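Local coordinates for protein type 3 secretion system chaperone PscE (Pseudomonas aeruginosa, PDB 2UWJ) that acts as a cytoplasmic type III secretion chaperone that, together with PscG, keeps the needle protein PscF from polymerising prematurely, at residues L27-L38 with L50-L61. Residues are numbered along the deposited sequence; the frame is centred on the assembly and turned at random.
Sequences LQAALAECRREL and LQQQARALEGGL
Leu-31 of segment 27-38 enters segment 50-61 as a knob into the hole formed by Ala-54, Leu-57, Glu-58 and Leu-61. Its CB does not itself point at that helix, but CG, anti to the backbone N (chi1 174°), swings the branch toward it. CD1 lies 3.9 Å from Ala-54 CB, while CD2 reaches Leu-61 CD1 and the CG methylene of Glu-58. In return, Leu-57 pushes CD1 against the backbone of the first helix, 3.5 Å from Leu-31 N, and sets CD2 beside Ala-30 CB and Leu-27 CD2. Leucines close both ends of this apolar seam. Leu-27 and Leu-61 lie alongside with their chains running in opposed directions, Leu-27 CB 3.6 Å from Leu-61 CD2, and Leu-38 passes Leu-50 in the same manner. Leu-27 CD1 also rests on the backbone carbonyl carbon of Gly-60 (4.0 Å).

Between these ends, the thiol of Cys-34 fills the seam, its SG 3.3 Å from Leu-50 O and also against Ala-54 CB. Glu-37 contributes its aliphatic part, CG lying 3.6 Å from Leu-50 CD1, while its carboxylate forms a salt bridge with Arg-46.

At the border, Arg-35 and Glu-58 form a salt bridge. Arg-35 NH2 donates to the anti lone pair of Glu-58 OE2 at 2.8 Å, in a bent bond (147°). The oxygen sits a little out of the guanidinium plane and the two flat groups are turned 59° apart, as fits one hydrogen bond rather than a bidentate pairing. CD2 of Leu-31 sits above one guanidinium face, shifted toward its rim, joining the charged pair to the core; a nickel ion also lies near the Arg-35 side chain.

The segments run nearly antiparallel within the hairpin of helices 18-40 and 44-68, and PscG packs on Leu-27 and Ala-56. Cohesion between the helices thus rests mainly on interlocked leucine and alanine side chains, with a single-pronged ion pair at the margin.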
ATOM      1  N   LEU A  27       4.533  -2.289 -20.671  1.00 32.13           N
ATOM      2  CA  LEU A  27       5.947  -2.677 -20.607  1.00 29.92           C
ATOM      3  C   LEU A  27       6.439  -3.048 -22.032  1.00 29.91           C
ATOM      4  O   LEU A  27       7.511  -2.640 -22.464  1.00 31.92           O
ATOM      5  CB  LEU A  27       6.110  -3.892 -19.667  1.00 25.64           C
ATOM      6  CG  LEU A  27       5.864  -3.632 -18.160  1.00 32.87           C
ATOM      7  CD1 LEU A  27       5.891  -5.001 -17.404  1.00 26.33           C
ATOM      8  CD2 LEU A  27       6.933  -2.621 -17.608  1.00 27.63           C
ATOM      9  N   GLN A  28       5.671  -3.862 -22.726  1.00 28.98           N
ATOM     10  CA  GLN A  28       6.025  -4.266 -24.107  1.00 34.09           C
ATOM     11  C   GLN A  28       6.111  -3.050 -25.031  1.00 31.25           C
ATOM     12  O   GLN A  28       7.052  -2.923 -25.816  1.00 33.67           O
ATOM     13  CB  GLN A  28       4.999  -5.245 -24.643  1.00 30.16           C
ATOM     14  CG  GLN A  28       4.951  -6.530 -23.871  1.00 36.39           C
ATOM     15  CD  GLN A  28       3.859  -7.439 -24.394  1.00 41.04           C
ATOM     16  OE1 GLN A  28       2.787  -6.957 -24.743  1.00 40.31           O
ATOM     17  NE2 GLN A  28       4.122  -8.760 -24.453  1.00 42.04           N
ATOM     18  N   ALA A  29       5.158  -2.126 -24.905  1.00 35.94           N
ATOM     19  CA  ALA A  29       5.187  -0.921 -25.734  1.00 36.46           C
ATOM     20  C   ALA A  29       6.460  -0.141 -25.445  1.00 37.79           C
ATOM     21  O   ALA A  29       7.145   0.282 -26.384  1.00 33.50           O
ATOM     22  CB  ALA A  29       3.950  -0.030 -25.473  1.00 39.90           C
ATOM     23  N   ALA A  30       6.787   0.070 -24.157  1.00 32.57           N
ATOM     24  CA  ALA A  30       8.006   0.801 -23.811  1.00 31.21           C
ATOM     25  C   ALA A  30       9.271   0.034 -24.286  1.00 26.59           C
ATOM     26  O   ALA A  30      10.257   0.639 -24.739  1.00 33.06           O
ATOM     27  CB  ALA A  30       8.070   1.068 -22.257  1.00 31.02           C
ATOM     28  N   LEU A  31       9.262  -1.284 -24.212  1.00 28.69           N
ATOM     29  CA  LEU A  31      10.441  -2.032 -24.643  1.00 26.58           C
ATOM     30  C   LEU A  31      10.606  -1.926 -26.186  1.00 31.31           C
ATOM     31  O   LEU A  31      11.736  -1.829 -26.713  1.00 30.21           O
ATOM     32  CB  LEU A  31      10.309  -3.492 -24.245  1.00 28.41           C
ATOM     33  CG  LEU A  31      11.401  -4.428 -24.764  1.00 28.02           C
ATOM     34  CD1 LEU A  31      12.808  -3.973 -24.291  1.00 28.04           C
ATOM     35  CD2 LEU A  31      11.053  -5.866 -24.324  1.00 30.04           C
ATOM     36  N   ALA A  32       9.489  -1.923 -26.909  1.00 31.60           N
ATOM     37  CA  ALA A  32       9.581  -1.819 -28.392  1.00 34.31           C
ATOM     38  C   ALA A  32      10.131  -0.430 -28.813  1.00 34.59           C
ATOM     39  O   ALA A  32      10.962  -0.345 -29.715  1.00 34.44           O
ATOM     40  CB  ALA A  32       8.186  -2.116 -29.051  1.00 27.09           C
ATOM     41  N   GLU A  33       9.720   0.641 -28.131  1.00 35.29           N
ATOM     42  CA  GLU A  33      10.218   1.974 -28.457  1.00 36.95           C
ATOM     43  C   GLU A  33      11.687   2.015 -28.170  1.00 40.61           C
ATOM     44  O   GLU A  33      12.471   2.623 -28.897  1.00 32.05           O
ATOM     45  CB  GLU A  33       9.573   3.076 -27.612  1.00 39.19           C
ATOM     46  CG  GLU A  33       8.068   3.151 -27.665  1.00 59.19           C
ATOM     47  CD  GLU A  33       7.511   4.365 -26.908  1.00 68.07           C
ATOM     48  OE1 GLU A  33       8.198   4.878 -25.985  1.00 73.88           O
ATOM     49  OE2 GLU A  33       6.379   4.803 -27.230  1.00 74.22           O
ATOM     50  N   CYS A  34      12.059   1.380 -27.061  1.00 36.70           N
ATOM     51  CA  CYS A  34      13.443   1.344 -26.659  1.00 33.57           C
ATOM     52  C   CYS A  34      14.317   0.629 -27.741  1.00 29.94           C
ATOM     53  O   CYS A  34      15.399   1.105 -28.133  1.00 33.31           O
ATOM     54  CB  CYS A  34      13.512   0.651 -25.254  1.00 35.70           C
ATOM     55  SG  CYS A  34      15.007   0.965 -24.447  1.00 44.52           S
ATOM     56  N   ARG A  35      13.834  -0.488 -28.244  1.00 31.16           N
ATOM     57  CA  ARG A  35      14.572  -1.248 -29.253  1.00 34.46           C
ATOM     58  C   ARG A  35      14.614  -0.477 -30.579  1.00 34.25           C
ATOM     59  O   ARG A  35      15.614  -0.511 -31.284  1.00 34.07           O
ATOM     60  CB  ARG A  35      13.933  -2.620 -29.444  1.00 34.25           C
ATOM     61  CG  ARG A  35      14.299  -3.606 -28.326  1.00 39.58           C
ATOM     62  CD  ARG A  35      13.468  -4.843 -28.436  1.00 47.70           C
ATOM     63  NE  ARG A  35      13.828  -5.850 -27.433  1.00 54.32           N
ATOM     64  CZ  ARG A  35      13.043  -6.869 -27.075  1.00 53.09           C
ATOM     65  NH1 ARG A  35      11.851  -7.006 -27.639  1.00 53.41           N
ATOM     66  NH2 ARG A  35      13.445  -7.757 -26.156  1.00 57.04           N
ATOM     67  N   ARG A  36      13.537   0.214 -30.899  1.00 34.27           N
ATOM     68  CA  ARG A  36      13.525   1.023 -32.125  1.00 39.77           C
ATOM     69  C   ARG A  36      14.580   2.132 -32.016  1.00 38.42           C
ATOM     70  O   ARG A  36      15.371   2.338 -32.939  1.00 37.98           O
ATOM     71  CB  ARG A  36      12.135   1.634 -32.376  1.00 43.56           C
ATOM     72  CG  ARG A  36      11.069   0.608 -32.753  1.00 55.36           C
ATOM     73  CD  ARG A  36       9.807   1.296 -33.348  1.00 63.11           C
ATOM     74  NE  ARG A  36       9.211   2.254 -32.415  1.00 67.42           N
ATOM     75  CZ  ARG A  36       8.273   1.949 -31.518  1.00 66.76           C
ATOM     76  NH1 ARG A  36       7.806   0.711 -31.440  1.00 57.90           N
ATOM     77  NH2 ARG A  36       7.829   2.880 -30.675  1.00 68.96           N
ATOM     78  N   GLU A  37      14.639   2.831 -30.891  1.00 36.20           N
ATOM     79  CA  GLU A  37      15.627   3.890 -30.751  1.00 37.25           C
ATOM     80  C   GLU A  37      17.086   3.350 -30.771  1.00 39.23           C
ATOM     81  O   GLU A  37      17.997   4.004 -31.294  1.00 40.37           O
ATOM     82  CB  GLU A  37      15.364   4.743 -29.492  1.00 32.44           C
ATOM     83  CG  GLU A  37      16.325   5.922 -29.421  1.00 43.02           C
ATOM     84  CD  GLU A  37      16.120   6.846 -28.241  1.00 49.82           C
ATOM     85  OE1 GLU A  37      16.997   7.723 -27.999  1.00 57.80           O
ATOM     86  OE2 GLU A  37      15.100   6.718 -27.549  1.00 51.70           O
ATOM     87  N   LEU A  38      17.300   2.156 -30.231  1.00 37.84           N
ATOM     88  CA  LEU A  38      18.616   1.558 -30.218  1.00 32.35           C
ATOM     89  C   LEU A  38      19.006   1.262 -31.661  1.00 36.42           C
ATOM     90  O   LEU A  38      20.156   1.452 -32.057  1.00 36.97           O
ATOM     91  CB  LEU A  38      18.606   0.239 -29.424  1.00 27.85           C
ATOM     92  CG  LEU A  38      18.916   0.471 -27.918  1.00 23.26           C
ATOM     93  CD1 LEU A  38      18.349  -0.733 -27.158  1.00 29.09           C
ATOM     94  CD2 LEU A  38      20.442   0.715 -27.676  1.00 26.14           C
ATOM     95  N   LEU A  50      19.959   3.407 -22.892  1.00 26.64           N
ATOM     96  CA  LEU A  50      18.899   2.637 -23.502  1.00 27.71           C
ATOM     97  C   LEU A  50      19.017   1.137 -23.240  1.00 23.57           C
ATOM     98  O   LEU A  50      18.009   0.434 -23.091  1.00 25.18           O
ATOM     99  CB  LEU A  50      18.872   2.859 -25.022  1.00 29.79           C
ATOM    100  CG  LEU A  50      18.451   4.255 -25.526  1.00 39.52           C
ATOM    101  CD1 LEU A  50      18.628   4.346 -27.114  1.00 39.39           C
ATOM    102  CD2 LEU A  50      16.999   4.505 -25.135  1.00 35.29           C
ATOM    103  N   GLN A  51      20.235   0.625 -23.233  1.00 24.85           N
ATOM    104  CA  GLN A  51      20.396  -0.803 -23.002  1.00 28.94           C
ATOM    105  C   GLN A  51      19.950  -1.156 -21.573  1.00 27.80           C
ATOM    106  O   GLN A  51      19.302  -2.171 -21.371  1.00 25.12           O
ATOM    107  CB  GLN A  51      21.862  -1.197 -23.197  1.00 32.90           C
ATOM    108  CG  GLN A  51      22.245  -1.212 -24.669  1.00 46.28           C
ATOM    109  CD  GLN A  51      22.788  -2.559 -25.108  1.00 55.68           C
ATOM    110  OE1 GLN A  51      23.959  -2.901 -24.831  1.00 52.42           O
ATOM    111  NE2 GLN A  51      21.941  -3.346 -25.779  1.00 56.45           N
ATOM    112  N   GLN A  52      20.329  -0.317 -20.608  1.00 26.69           N
ATOM    113  CA  GLN A  52      19.938  -0.544 -19.217  1.00 28.84           C
ATOM    114  C   GLN A  52      18.401  -0.437 -19.139  1.00 32.72           C
ATOM    115  O   GLN A  52      17.734  -1.231 -18.447  1.00 27.62           O
ATOM    116  CB  GLN A  52      20.558   0.511 -18.304  1.00 28.15           C
ATOM    117  CG  GLN A  52      22.061   0.281 -18.029  1.00 34.92           C
ATOM    118  CD  GLN A  52      22.628   1.275 -17.008  1.00 47.71           C
ATOM    119  OE1 GLN A  52      22.888   2.449 -17.338  1.00 47.59           O
ATOM    120  NE2 GLN A  52      22.815   0.814 -15.757  1.00 37.67           N
ATOM    121  N   GLN A  53      17.823   0.539 -19.858  1.00 24.95           N
ATOM    122  CA  GLN A  53      16.383   0.657 -19.836  1.00 27.25           C
ATOM    123  C   GLN A  53      15.706  -0.566 -20.428  1.00 31.54           C
ATOM    124  O   GLN A  53      14.694  -1.068 -19.885  1.00 30.12           O
ATOM    125  CB  GLN A  53      15.925   1.900 -20.592  1.00 30.58           C
ATOM    126  CG  GLN A  53      14.421   1.955 -20.617  1.00 35.12           C
ATOM    127  CD  GLN A  53      13.936   3.377 -20.566  1.00 44.13           C
ATOM    128  OE1 GLN A  53      13.357   3.884 -21.523  1.00 43.65           O
ATOM    129  NE2 GLN A  53      14.192   4.045 -19.438  1.00 40.47           N
ATOM    130  N   ALA A  54      16.223  -1.049 -21.563  1.00 27.04           N
ATOM    131  CA  ALA A  54      15.643  -2.246 -22.171  1.00 26.71           C
ATOM    132  C   ALA A  54      15.769  -3.451 -21.220  1.00 28.41           C
ATOM    133  O   ALA A  54      14.856  -4.284 -21.103  1.00 24.49           O
ATOM    134  CB  ALA A  54      16.368  -2.583 -23.519  1.00 24.16           C
ATOM    135  N   ARG A  55      16.909  -3.572 -20.558  1.00 25.82           N
ATOM    136  CA  ARG A  55      17.028  -4.733 -19.686  1.00 28.68           C
ATOM    137  C   ARG A  55      16.079  -4.622 -18.483  1.00 23.99           C
ATOM    138  O   ARG A  55      15.585  -5.639 -17.988  1.00 24.64           O
ATOM    139  CB  ARG A  55      18.471  -4.902 -19.237  1.00 29.03           C
ATOM    140  CG  ARG A  55      19.443  -5.428 -20.374  1.00 31.82           C
ATOM    141  CD  ARG A  55      20.826  -5.520 -19.732  1.00 42.55           C
ATOM    142  NE  ARG A  55      21.935  -5.434 -20.677  1.00 54.66           N
ATOM    143  CZ  ARG A  55      22.890  -4.502 -20.651  1.00 54.53           C
ATOM    144  NH1 ARG A  55      22.908  -3.525 -19.719  1.00 52.59           N
ATOM    145  NH2 ARG A  55      23.845  -4.559 -21.563  1.00 58.96           N
ATOM    146  N   ALA A  56      15.846  -3.400 -18.008  1.00 22.95           N
ATOM    147  CA  ALA A  56      14.919  -3.202 -16.865  1.00 25.27           C
ATOM    148  C   ALA A  56      13.514  -3.595 -17.277  1.00 29.70           C
ATOM    149  O   ALA A  56      12.794  -4.240 -16.547  1.00 24.84           O
ATOM    150  CB  ALA A  56      14.913  -1.752 -16.433  1.00 21.62           C
ATOM    151  N   LEU A  57      13.128  -3.194 -18.484  1.00 28.31           N
ATOM    152  CA  LEU A  57      11.802  -3.518 -19.007  1.00 28.72           C
ATOM    153  C   LEU A  57      11.662  -5.019 -19.248  1.00 27.26           C
ATOM    154  O   LEU A  57      10.623  -5.614 -18.899  1.00 26.69           O
ATOM    155  CB  LEU A  57      11.562  -2.726 -20.308  1.00 25.80           C
ATOM    156  CG  LEU A  57      11.270  -1.241 -20.115  1.00 25.86           C
ATOM    157  CD1 LEU A  57      11.343  -0.505 -21.537  1.00 31.16           C
ATOM    158  CD2 LEU A  57       9.878  -1.084 -19.487  1.00 23.45           C
ATOM    159  N   GLU A  58      12.686  -5.636 -19.851  1.00 25.88           N
ATOM    160  CA  GLU A  58      12.656  -7.099 -20.071  1.00 24.89           C
ATOM    161  C   GLU A  58      12.588  -7.780 -18.685  1.00 28.95           C
ATOM    162  O   GLU A  58      11.931  -8.793 -18.543  1.00 24.44           O
ATOM    163  CB  GLU A  58      13.930  -7.581 -20.754  1.00 33.88           C
ATOM    164  CG  GLU A  58      13.933  -7.299 -22.239  1.00 36.52           C
ATOM    165  CD  GLU A  58      15.294  -7.506 -22.873  1.00 46.24           C
ATOM    166  OE1 GLU A  58      16.310  -7.671 -22.143  1.00 44.18           O
ATOM    167  OE2 GLU A  58      15.330  -7.477 -24.120  1.00 48.42           O
ATOM    168  N   GLY A  59      13.304  -7.232 -17.688  1.00 25.73           N
ATOM    169  CA  GLY A  59      13.224  -7.826 -16.350  1.00 28.26           C
ATOM    170  C   GLY A  59      11.797  -7.705 -15.774  1.00 25.40           C
ATOM    171  O   GLY A  59      11.264  -8.634 -15.133  1.00 25.06           O
ATOM    172  N   GLY A  60      11.180  -6.545 -15.981  1.00 24.27           N
ATOM    173  CA  GLY A  60       9.809  -6.355 -15.505  1.00 24.52           C
ATOM    174  C   GLY A  60       8.838  -7.356 -16.123  1.00 25.95           C
ATOM    175  O   GLY A  60       7.945  -7.873 -15.445  1.00 23.66           O
ATOM    176  N   LEU A  61       8.979  -7.604 -17.431  1.00 28.89           N
ATOM    177  CA  LEU A  61       8.106  -8.552 -18.141  1.00 28.85           C
ATOM    178  C   LEU A  61       8.343  -9.962 -17.610  1.00 29.90           C
ATOM    179  O   LEU A  61       7.405 -10.755 -17.434  1.00 29.07           O
ATOM    180  CB  LEU A  61       8.383  -8.497 -19.661  1.00 29.17           C
ATOM    181  CG  LEU A  61       7.788  -7.207 -20.277  1.00 29.18           C
ATOM    182  CD1 LEU A  61       8.475  -6.922 -21.627  1.00 28.39           C
ATOM    183  CD2 LEU A  61       6.269  -7.391 -20.495  1.00 29.14           C
TER